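Local coordinates for sister chromatid cohesion protein (Chaetomium thermophilum, PDB 5T8V) that probably acts in loading cohesin onto chromatin, as the C-terminal HEAT-repeat region of a longer cohesin loader, at residues K817-M822 with M847-A852; R863-Y868 with V885-R890; R890-L895 with Q901-V906. All blocks are in the same frame, centred on the assembly; numbering follows the deposited sequence.

Interaction 1: residues K817-M822 with M847-A852; sequences KLVGSM and MIFAKA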
loop_
_atom_site.group_PDB
_atom_site.type_symbol
_atom_site.label_atom_id
_atom_site.label_comp_id
_atom_site.label_asym_id
_atom_site.label_seq_id
_atom_site.Cartn_x
_atom_site.Cartn_y
_atom_site.Cartn_z
ATOM N N LYS A 817 0.502 12.593 -42.658
ATOM C CA LYS A 817 0.377 11.218 -43.123
ATOM C C LYS A 817 -0.661 10.427 -42.339
ATOM O O LYS A 817 -1.178 9.432 -42.856
ATOM C CB LYS A 817 1.735 10.515 -43.061
ATOM C CG LYS A 817 2.735 11.057 -44.077
ATOM C CD LYS A 817 3.829 10.050 -44.413
ATOM C CE LYS A 817 4.947 10.053 -43.382
ATOM N NZ LYS A 817 5.731 11.320 -43.405
ATOM N N LEU A 818 -0.978 10.841 -41.110
ATOM C CA LEU A 818 -2.121 10.261 -40.413
ATOM C C LEU A 818 -3.417 10.600 -41.138
ATOM O O LEU A 818 -4.196 9.707 -41.492
ATOM C CB LEU A 818 -2.168 10.760 -38.966
ATOM C CG LEU A 818 -1.285 10.027 -37.955
ATOM C CD1 LEU A 818 -1.230 10.800 -36.648
ATOM C CD2 LEU A 818 -1.794 8.613 -37.711
ATOM N N VAL A 819 -3.659 11.891 -41.373
ATOM C CA VAL A 819 -4.823 12.313 -42.152
ATOM C C VAL A 819 -4.840 11.597 -43.497
ATOM O O VAL A 819 -5.847 10.997 -43.895
ATOM C CB VAL A 819 -4.817 13.844 -42.327
ATOM C CG1 VAL A 819 -5.929 14.296 -43.272
ATOM C CG2 VAL A 819 -4.953 14.533 -40.973
ATOM N N GLY A 820 -3.716 11.650 -44.213
ATOM C CA GLY A 820 -3.626 10.972 -45.493
ATOM C C GLY A 820 -3.967 9.500 -45.406
ATOM O O GLY A 820 -4.525 8.930 -46.347
ATOM N N SER A 821 -3.636 8.861 -44.282
ATOM C CA SER A 821 -4.051 7.479 -44.076
ATOM C C SER A 821 -5.564 7.387 -43.922
ATOM O O SER A 821 -6.221 6.603 -44.614
ATOM C CB SER A 821 -3.347 6.896 -42.851
ATOM O OG SER A 821 -3.702 5.538 -42.660
ATOM N N MET A 822 -6.135 8.199 -43.028
ATOM C CA MET A 822 -7.580 8.184 -42.823
ATOM C C MET A 822 -8.320 8.294 -44.149
ATOM O O MET A 822 -9.299 7.576 -44.385
ATOM C CB MET A 822 -7.997 9.322 -41.891
ATOM C CG MET A 822 -7.139 9.469 -40.651
ATOM S SD MET A 822 -8.003 10.246 -39.278
ATOM C CE MET A 822 -6.653 10.498 -38.129
ATOM N N MET A 847 -12.726 15.266 -38.843
ATOM C CA MET A 847 -13.403 16.525 -38.559
ATOM C C MET A 847 -12.585 17.381 -37.598
ATOM O O MET A 847 -12.232 18.528 -37.900
ATOM C CB MET A 847 -14.785 16.216 -37.980
ATOM C CG MET A 847 -15.672 17.405 -37.693
ATOM S SD MET A 847 -17.219 16.826 -36.967
ATOM C CE MET A 847 -18.138 18.351 -36.816
ATOM N N ILE A 848 -12.271 16.828 -36.424
ATOM C CA ILE A 848 -11.528 17.578 -35.418
ATOM C C ILE A 848 -10.109 17.871 -35.886
ATOM O O ILE A 848 -9.517 18.884 -35.492
ATOM C CB ILE A 848 -11.542 16.823 -34.075
ATOM C CG1 ILE A 848 -11.003 15.397 -34.248
ATOM C CG2 ILE A 848 -12.958 16.825 -33.503
ATOM C CD1 ILE A 848 -11.137 14.519 -33.023
ATOM N N PHE A 849 -9.538 17.015 -36.737
ATOM C CA PHE A 849 -8.245 17.338 -37.334
ATOM C C PHE A 849 -8.340 18.593 -38.192
ATOM O O PHE A 849 -7.538 19.523 -38.046
ATOM C CB PHE A 849 -7.736 16.162 -38.164
ATOM C CG PHE A 849 -6.722 15.325 -37.453
ATOM C CD1 PHE A 849 -7.119 14.299 -36.615
ATOM C CD2 PHE A 849 -5.369 15.567 -37.617
ATOM C CE1 PHE A 849 -6.191 13.530 -35.958
ATOM C CE2 PHE A 849 -4.432 14.798 -36.962
ATOM C CZ PHE A 849 -4.843 13.778 -36.130
ATOM N N ALA A 850 -9.317 18.635 -39.100
ATOM C CA ALA A 850 -9.505 19.819 -39.928
ATOM C C ALA A 850 -9.758 21.052 -39.071
ATOM O O ALA A 850 -9.315 22.155 -39.411
ATOM C CB ALA A 850 -10.658 19.596 -40.904
ATOM N N LYS A 851 -10.468 20.887 -37.952
ATOM C CA LYS A 851 -10.652 22.008 -37.036
ATOM C C LYS A 851 -9.320 22.462 -36.450
ATOM O O LYS A 851 -9.080 23.665 -36.296
ATOM C CB LYS A 851 -11.628 21.618 -35.924
ATOM C CG LYS A 851 -11.540 22.466 -34.653
ATOM C CD LYS A 851 -11.807 23.945 -34.911
ATOM C CE LYS A 851 -11.554 24.767 -33.655
ATOM N NZ LYS A 851 -11.610 26.233 -33.911
ATOM N N ALA A 852 -8.438 21.516 -36.127
ATOM C CA ALA A 852 -7.185 21.869 -35.466
ATOM C C ALA A 852 -6.220 22.548 -36.430
ATOM O O ALA A 852 -5.668 23.611 -36.124
ATOM C CB ALA A 852 -6.546 20.621 -34.858
#

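Interaction 2: residues R863-Y868 with V885-R890; sequences RLLRPY and VVIYRR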
loop_
_atom_site.group_PDB
_atom_site.type_symbol
_atom_site.label_atom_id
_atom_site.label_comp_id
_atom_site.label_asym_id
_atom_site.label_seq_id
_atom_site.Cartn_x
_atom_site.Cartn_y
_atom_site.Cartn_z
ATOM N N ARG A 863 -11.724 15.654 -52.803
ATOM C CA ARG A 863 -12.480 15.072 -53.902
ATOM C C ARG A 863 -13.020 13.691 -53.555
ATOM O O ARG A 863 -14.003 13.254 -54.162
ATOM C CB ARG A 863 -11.596 14.996 -55.147
ATOM C CG ARG A 863 -12.313 14.550 -56.411
ATOM C CD ARG A 863 -11.341 14.429 -57.574
ATOM N NE ARG A 863 -10.316 13.418 -57.323
ATOM C CZ ARG A 863 -9.265 13.202 -58.108
ATOM N NH1 ARG A 863 -9.085 13.930 -59.202
ATOM N NH2 ARG A 863 -8.387 12.258 -57.795
ATOM N N LEU A 864 -12.400 12.995 -52.598
ATOM C CA LEU A 864 -12.914 11.693 -52.186
ATOM C C LEU A 864 -14.186 11.835 -51.363
ATOM O O LEU A 864 -15.033 10.935 -51.374
ATOM C CB LEU A 864 -11.852 10.935 -51.389
ATOM C CG LEU A 864 -10.486 10.793 -52.064
ATOM C CD1 LEU A 864 -9.556 9.958 -51.200
ATOM C CD2 LEU A 864 -10.610 10.191 -53.459
ATOM N N LEU A 865 -14.335 12.948 -50.644
ATOM C CA LEU A 865 -15.579 13.245 -49.948
ATOM C C LEU A 865 -16.662 13.761 -50.886
ATOM O O LEU A 865 -17.817 13.875 -50.465
ATOM C CB LEU A 865 -15.328 14.276 -48.845
ATOM C CG LEU A 865 -14.240 13.928 -47.825
ATOM C CD1 LEU A 865 -14.049 15.069 -46.841
ATOM C CD2 LEU A 865 -14.571 12.638 -47.088
ATOM N N ARG A 866 -16.315 14.065 -52.139
ATOM C CA ARG A 866 -17.264 14.617 -53.108
ATOM C C ARG A 866 -18.618 13.916 -53.123
ATOM O O ARG A 866 -19.639 14.609 -53.027
ATOM C CB ARG A 866 -16.621 14.561 -54.502
ATOM C CG ARG A 866 -17.347 15.361 -55.565
ATOM C CD ARG A 866 -17.098 16.847 -55.397
ATOM N NE ARG A 866 -17.706 17.622 -56.476
ATOM C CZ ARG A 866 -18.993 17.948 -56.530
ATOM N NH1 ARG A 866 -19.821 17.563 -55.566
ATOM N NH2 ARG A 866 -19.454 18.655 -57.552
ATOM N N PRO A 867 -18.709 12.588 -53.241
ATOM C CA PRO A 867 -20.039 11.958 -53.299
ATOM C C PRO A 867 -20.849 12.121 -52.024
ATOM O O PRO A 867 -22.083 12.054 -52.082
ATOM C CB PRO A 867 -19.718 10.483 -53.575
ATOM C CG PRO A 867 -18.327 10.297 -53.083
ATOM C CD PRO A 867 -17.626 11.593 -53.336
ATOM N N TYR A 868 -20.201 12.332 -50.875
ATOM C CA TYR A 868 -20.950 12.568 -49.646
ATOM C C TYR A 868 -21.752 13.861 -49.720
ATOM O O TYR A 868 -22.819 13.962 -49.106
ATOM C CB TYR A 868 -20.006 12.605 -48.445
ATOM C CG TYR A 868 -19.454 11.256 -48.040
ATOM C CD1 TYR A 868 -20.278 10.287 -47.484
ATOM C CD2 TYR A 868 -18.108 10.956 -48.198
ATOM C CE1 TYR A 868 -19.781 9.054 -47.107
ATOM C CE2 TYR A 868 -17.600 9.726 -47.822
ATOM C CZ TYR A 868 -18.441 8.779 -47.276
ATOM O OH TYR A 868 -17.941 7.553 -46.900
ATOM N N VAL A 885 -19.248 18.546 -44.452
ATOM C CA VAL A 885 -19.460 19.976 -44.669
ATOM C C VAL A 885 -18.552 20.794 -43.761
ATOM O O VAL A 885 -18.113 21.886 -44.136
ATOM C CB VAL A 885 -20.939 20.363 -44.469
ATOM C CG1 VAL A 885 -21.826 19.591 -45.435
ATOM C CG2 VAL A 885 -21.369 20.124 -43.040
ATOM N N VAL A 886 -18.251 20.290 -42.561
ATOM C CA VAL A 886 -17.325 20.999 -41.683
ATOM C C VAL A 886 -15.902 20.896 -42.218
ATOM O O VAL A 886 -15.114 21.844 -42.110
ATOM C CB VAL A 886 -17.436 20.461 -40.245
ATOM C CG1 VAL A 886 -16.268 20.943 -39.387
ATOM C CG2 VAL A 886 -18.752 20.908 -39.628
ATOM N N ILE A 887 -15.547 19.751 -42.800
ATOM C CA ILE A 887 -14.209 19.596 -43.357
ATOM C C ILE A 887 -14.015 20.535 -44.541
ATOM O O ILE A 887 -12.937 21.114 -44.717
ATOM C CB ILE A 887 -13.955 18.126 -43.740
ATOM C CG1 ILE A 887 -13.905 17.261 -42.478
ATOM C CG2 ILE A 887 -12.643 17.985 -44.517
ATOM C CD1 ILE A 887 -13.938 15.770 -42.742
ATOM N N TYR A 888 -15.045 20.700 -45.375
ATOM C CA TYR A 888 -14.968 21.696 -46.440
ATOM C C TYR A 888 -14.922 23.106 -45.867
ATOM O O TYR A 888 -14.161 23.956 -46.347
ATOM C CB TYR A 888 -16.162 21.551 -47.388
ATOM C CG TYR A 888 -16.014 20.490 -48.462
ATOM C CD1 TYR A 888 -14.978 19.564 -48.425
ATOM C CD2 TYR A 888 -16.908 20.426 -49.522
ATOM C CE1 TYR A 888 -14.844 18.602 -49.408
ATOM C CE2 TYR A 888 -16.781 19.469 -50.510
ATOM C CZ TYR A 888 -15.748 18.561 -50.448
ATOM O OH TYR A 888 -15.618 17.606 -51.429
ATOM N N ARG A 889 -15.726 23.367 -44.838
ATOM C CA ARG A 889 -15.760 24.686 -44.217
ATOM C C ARG A 889 -14.380 25.097 -43.718
ATOM O O ARG A 889 -13.938 26.230 -43.940
ATOM C CB ARG A 889 -16.775 24.673 -43.072
ATOM C CG ARG A 889 -16.833 25.934 -42.229
ATOM C CD ARG A 889 -17.882 25.777 -41.140
ATOM N NE ARG A 889 -17.976 26.944 -40.269
ATOM C CZ ARG A 889 -18.866 27.075 -39.291
ATOM N NH1 ARG A 889 -19.748 26.112 -39.057
ATOM N NH2 ARG A 889 -18.880 28.172 -38.547
ATOM N N ARG A 890 -13.680 24.182 -43.044
ATOM C CA ARG A 890 -12.391 24.513 -42.448
ATOM C C ARG A 890 -11.258 24.443 -43.466
ATOM O O ARG A 890 -10.355 25.286 -43.453
ATOM C CB ARG A 890 -12.104 23.571 -41.276
ATOM C CG ARG A 890 -13.061 23.717 -40.102
ATOM C CD ARG A 890 -12.755 24.961 -39.283
ATOM N NE ARG A 890 -13.545 25.014 -38.052
ATOM C CZ ARG A 890 -14.721 25.625 -37.927
ATOM N NH1 ARG A 890 -15.272 26.254 -38.957
ATOM N NH2 ARG A 890 -15.352 25.608 -36.760
#

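Interaction 3: residues R890-L895 with Q901-V906; sequences RVLPQL and QFLTDV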
loop_
_atom_site.group_PDB
_atom_site.type_symbol
_atom_site.label_atom_id
_atom_site.label_comp_id
_atom_site.label_asym_id
_atom_site.label_seq_id
_atom_site.Cartn_x
_atom_site.Cartn_y
_atom_site.Cartn_z
ATOM N N ARG A 890 -13.680 24.182 -43.044
ATOM C CA ARG A 890 -12.391 24.513 -42.448
ATOM C C ARG A 890 -11.258 24.443 -43.466
ATOM O O ARG A 890 -10.355 25.286 -43.453
ATOM C CB ARG A 890 -12.104 23.571 -41.276
ATOM C CG ARG A 890 -13.061 23.717 -40.102
ATOM C CD ARG A 890 -12.755 24.961 -39.283
ATOM N NE ARG A 890 -13.545 25.014 -38.052
ATOM C CZ ARG A 890 -14.721 25.625 -37.927
ATOM N NH1 ARG A 890 -15.272 26.254 -38.957
ATOM N NH2 ARG A 890 -15.352 25.608 -36.760
ATOM N N VAL A 891 -11.289 23.450 -44.352
ATOM C CA VAL A 891 -10.176 23.222 -45.269
ATOM C C VAL A 891 -10.242 24.178 -46.450
ATOM O O VAL A 891 -9.287 24.907 -46.740
ATOM C CB VAL A 891 -10.164 21.759 -45.747
ATOM C CG1 VAL A 891 -9.088 21.545 -46.814
ATOM C CG2 VAL A 891 -9.945 20.813 -44.571
ATOM N N LEU A 892 -11.369 24.178 -47.155
ATOM C CA LEU A 892 -11.429 24.812 -48.467
ATOM C C LEU A 892 -10.924 26.250 -48.491
ATOM O O LEU A 892 -10.246 26.616 -49.465
ATOM C CB LEU A 892 -12.871 24.729 -48.991
ATOM C CG LEU A 892 -13.088 24.760 -50.506
ATOM C CD1 LEU A 892 -12.103 23.881 -51.272
ATOM C CD2 LEU A 892 -14.502 24.316 -50.792
ATOM N N PRO A 893 -11.196 27.104 -47.498
ATOM C CA PRO A 893 -10.610 28.455 -47.527
ATOM C C PRO A 893 -9.092 28.464 -47.405
ATOM O O PRO A 893 -8.484 29.527 -47.585
ATOM C CB PRO A 893 -11.272 29.160 -46.333
ATOM C CG PRO A 893 -11.777 28.068 -45.465
ATOM C CD PRO A 893 -12.139 26.945 -46.375
ATOM N N GLN A 894 -8.465 27.326 -47.110
ATOM C CA GLN A 894 -7.013 27.246 -47.019
ATOM C C GLN A 894 -6.348 26.980 -48.363
ATOM O O GLN A 894 -5.172 27.322 -48.532
ATOM C CB GLN A 894 -6.613 26.150 -46.022
ATOM C CG GLN A 894 -5.111 25.888 -45.921
ATOM C CD GLN A 894 -4.679 24.611 -46.630
ATOM O OE1 GLN A 894 -5.508 23.815 -47.073
ATOM N NE2 GLN A 894 -3.371 24.409 -46.733
ATOM N N LEU A 895 -7.064 26.392 -49.319
ATOM C CA LEU A 895 -6.492 26.145 -50.634
ATOM C C LEU A 895 -6.064 27.458 -51.285
ATOM O O LEU A 895 -6.571 28.538 -50.968
ATOM C CB LEU A 895 -7.496 25.421 -51.531
ATOM C CG LEU A 895 -7.981 24.036 -51.090
ATOM C CD1 LEU A 895 -8.759 23.375 -52.219
ATOM C CD2 LEU A 895 -6.825 23.149 -50.653
ATOM N N GLN A 901 -14.424 25.782 -60.782
ATOM C CA GLN A 901 -15.528 24.897 -61.138
ATOM C C GLN A 901 -15.895 23.972 -59.986
ATOM O O GLN A 901 -17.076 23.654 -59.798
ATOM C CB GLN A 901 -15.169 24.084 -62.384
ATOM C CG GLN A 901 -16.341 23.318 -62.985
ATOM C CD GLN A 901 -17.446 24.230 -63.488
ATOM O OE1 GLN A 901 -17.192 25.179 -64.233
ATOM N NE2 GLN A 901 -18.678 23.951 -63.078
ATOM N N PHE A 902 -14.908 23.536 -59.201
ATOM C CA PHE A 902 -15.197 22.706 -58.036
ATOM C C PHE A 902 -16.104 23.443 -57.058
ATOM O O PHE A 902 -17.156 22.932 -56.661
ATOM C CB PHE A 902 -13.893 22.290 -57.358
ATOM C CG PHE A 902 -14.088 21.425 -56.145
ATOM C CD1 PHE A 902 -14.245 20.056 -56.272
ATOM C CD2 PHE A 902 -14.107 21.983 -54.877
ATOM C CE1 PHE A 902 -14.422 19.259 -55.157
ATOM C CE2 PHE A 902 -14.283 21.190 -53.760
ATOM C CZ PHE A 902 -14.440 19.827 -53.900
ATOM N N LEU A 903 -15.707 24.654 -56.659
ATOM C CA LEU A 903 -16.535 25.453 -55.761
ATOM C C LEU A 903 -17.942 25.630 -56.321
ATOM O O LEU A 903 -18.937 25.363 -55.636
ATOM C CB LEU A 903 -15.877 26.815 -55.523
ATOM C CG LEU A 903 -14.772 26.882 -54.463
ATOM C CD1 LEU A 903 -13.702 25.830 -54.690
ATOM C CD2 LEU A 903 -14.151 28.268 -54.453
ATOM N N THR A 904 -18.041 26.083 -57.574
ATOM C CA THR A 904 -19.346 26.313 -58.186
ATOM C C THR A 904 -20.221 25.066 -58.105
ATOM O O THR A 904 -21.364 25.119 -57.632
ATOM C CB THR A 904 -19.162 26.753 -59.642
ATOM O OG1 THR A 904 -18.393 27.961 -59.684
ATOM C CG2 THR A 904 -20.505 26.992 -60.318
ATOM N N ASP A 905 -19.694 23.929 -58.563
ATOM C CA ASP A 905 -20.461 22.688 -58.535
ATOM C C ASP A 905 -20.895 22.346 -57.116
ATOM O O ASP A 905 -22.060 22.008 -56.875
ATOM C CB ASP A 905 -19.636 21.547 -59.131
ATOM C CG ASP A 905 -19.349 21.742 -60.605
ATOM O OD1 ASP A 905 -20.187 22.355 -61.302
ATOM O OD2 ASP A 905 -18.284 21.282 -61.068
ATOM N N VAL A 906 -19.967 22.426 -56.160
ATOM C CA VAL A 906 -20.297 22.101 -54.775
ATOM C C VAL A 906 -21.464 22.953 -54.295
ATOM O O VAL A 906 -22.412 22.448 -53.683
ATOM C CB VAL A 906 -19.061 22.270 -53.873
ATOM C CG1 VAL A 906 -19.449 22.203 -52.395
ATOM C CG2 VAL A 906 -18.032 21.196 -54.188
#

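Interaction 1: residues K817-M822 with M847-A852
M822, which reaches F849 with the end of its side chain, is set on its own helix by the backbone bond from M822 N to L818 O (2.9 Å). One turn earlier, V819 points toward the same phenyl ring, and V819 CG2 comes to 3.5 Å from F849 CD2. The valine branch in play is the one beside the backbone N, anti to the carbonyl carbon. M822 runs extended beyond CG and crosses the phenylalanine at about a right angle, bringing M822 CE to 3.8 Å from F849 CE1. Both methyls lie on the same side of the ring plane, displaced past opposite ends of the ring, and approach obliquely. M822 SD stands 5.5 Å from the ring centroid, 32° off its normal, a Met-aromatic contact. Replacing F849 by an alanine would probably leave V819 and M822 without their shared partner and open a gap between the helices. M780 of helix 773-786 also touches F849, while L846 packs on V819 and M822, so further apolar side chains flank the contact. Helices 808-824 and 839-852 run in roughly opposite directions here, packed as in the alpha-solenoid of a HEAT-repeat protein.

Interaction 2: residues R863-Y868 with V885-R890
Y888 and L865 both carry CG beside the backbone N (chi1 -83° and -55°), and these turns send the tyrosine ring and the leucine branches into the gap between their segments. I887 turns CG1 beside the backbone N (chi1 -67°), which places CG2 anti to that N; with the chain extended to CD1, both methyls face the leucine. L865 CD1 fits against this pair, 4.0 Å from I887 CG2 and 4.2 Å from I887 CD1, and the two side chains cross at about a right angle. Next to them the long tyrosine reaches past L865, with L865 CB lying obliquely to the ring, 4.4 Å from Y888 CE1. This is the interlocking of apolar side chains expected in the core of a HEAT-type alpha-solenoid, here between helix 878-891 and the turn that leads into the short helix 866-870. The leucine also touches L843, and I887 touches L846, so helix 839-852 also packs on the cluster. At its far end Y888 OH rests against the backbone, 3.7 Å from R866 N, a packing approach; the hydroxyl's hydrogen bond goes to L862 O. That bond fixes the buried polar tip of the ring at the level of the turn. The R866 side chain passes by with its CD 4.3 Å from Y888 OH and carries its guanidinium on to a salt bridge with E909.

Interaction 3: residues R890-L895 with Q901-V906
L892 reaches across to F902 and L903 where helix 878-891 gives way to a 3-10 turn. Its CB points toward helix 900-910, yet L892 CB is still 5.9 Å from L903 CD1. With chi1 at -154°, CG swings to the far side of CB from the backbone N and arrives 4.4 Å from L903 CD1. Both branches then complete the approach: L892 CD1 lies 4.2 Å from L903 CD1 and 4.3 Å from F902 CE2, and L892 CD2 sits 4.3 Å from both F902 CE2 and L903 CD1. The fork of the leucine thus faces one methyl group and one ring carbon together, meeting the phenyl ring obliquely.

The ring is steadied within its own helix, since V906 CG2 lies over one face, 3.7 Å above the plane and offset toward the rim, while L903 CD1 sits at the edge in plane. F859 adds an edge-to-face stack on F902, and I932 of helix 919-935 touches both L892 and L903. On another side of helix 900-910, Q901 NE2 donates to D905 OD1 (2.8 Å) one turn on, from above the carboxylate plane. L892 thus packs helix 878-891 and its 3-10 continuation against helix 900-910, apolar helix-to-helix packing consistent with a HEAT-repeat alpha-solenoid.

The three contacts follow one another along the chain and lie on the same side of its centre. Centres of interactions 1 and 2 are about 12 Å apart, those of 2 and 3 about 9 Å, and those of 1 and 3 about 17 Å. Helix 878-891 ties the last two together: both use it, and R890 belongs to a segment of each. The same helix also packs on helix 839-852 of interaction 1, where M847 meets V886 and A850 meets V891. Y888 and R866 of interaction 2 touch F902 of interaction 3. Side-chain packing therefore continues from helix to helix, consistent with an elongated solenoid built from stacked helices.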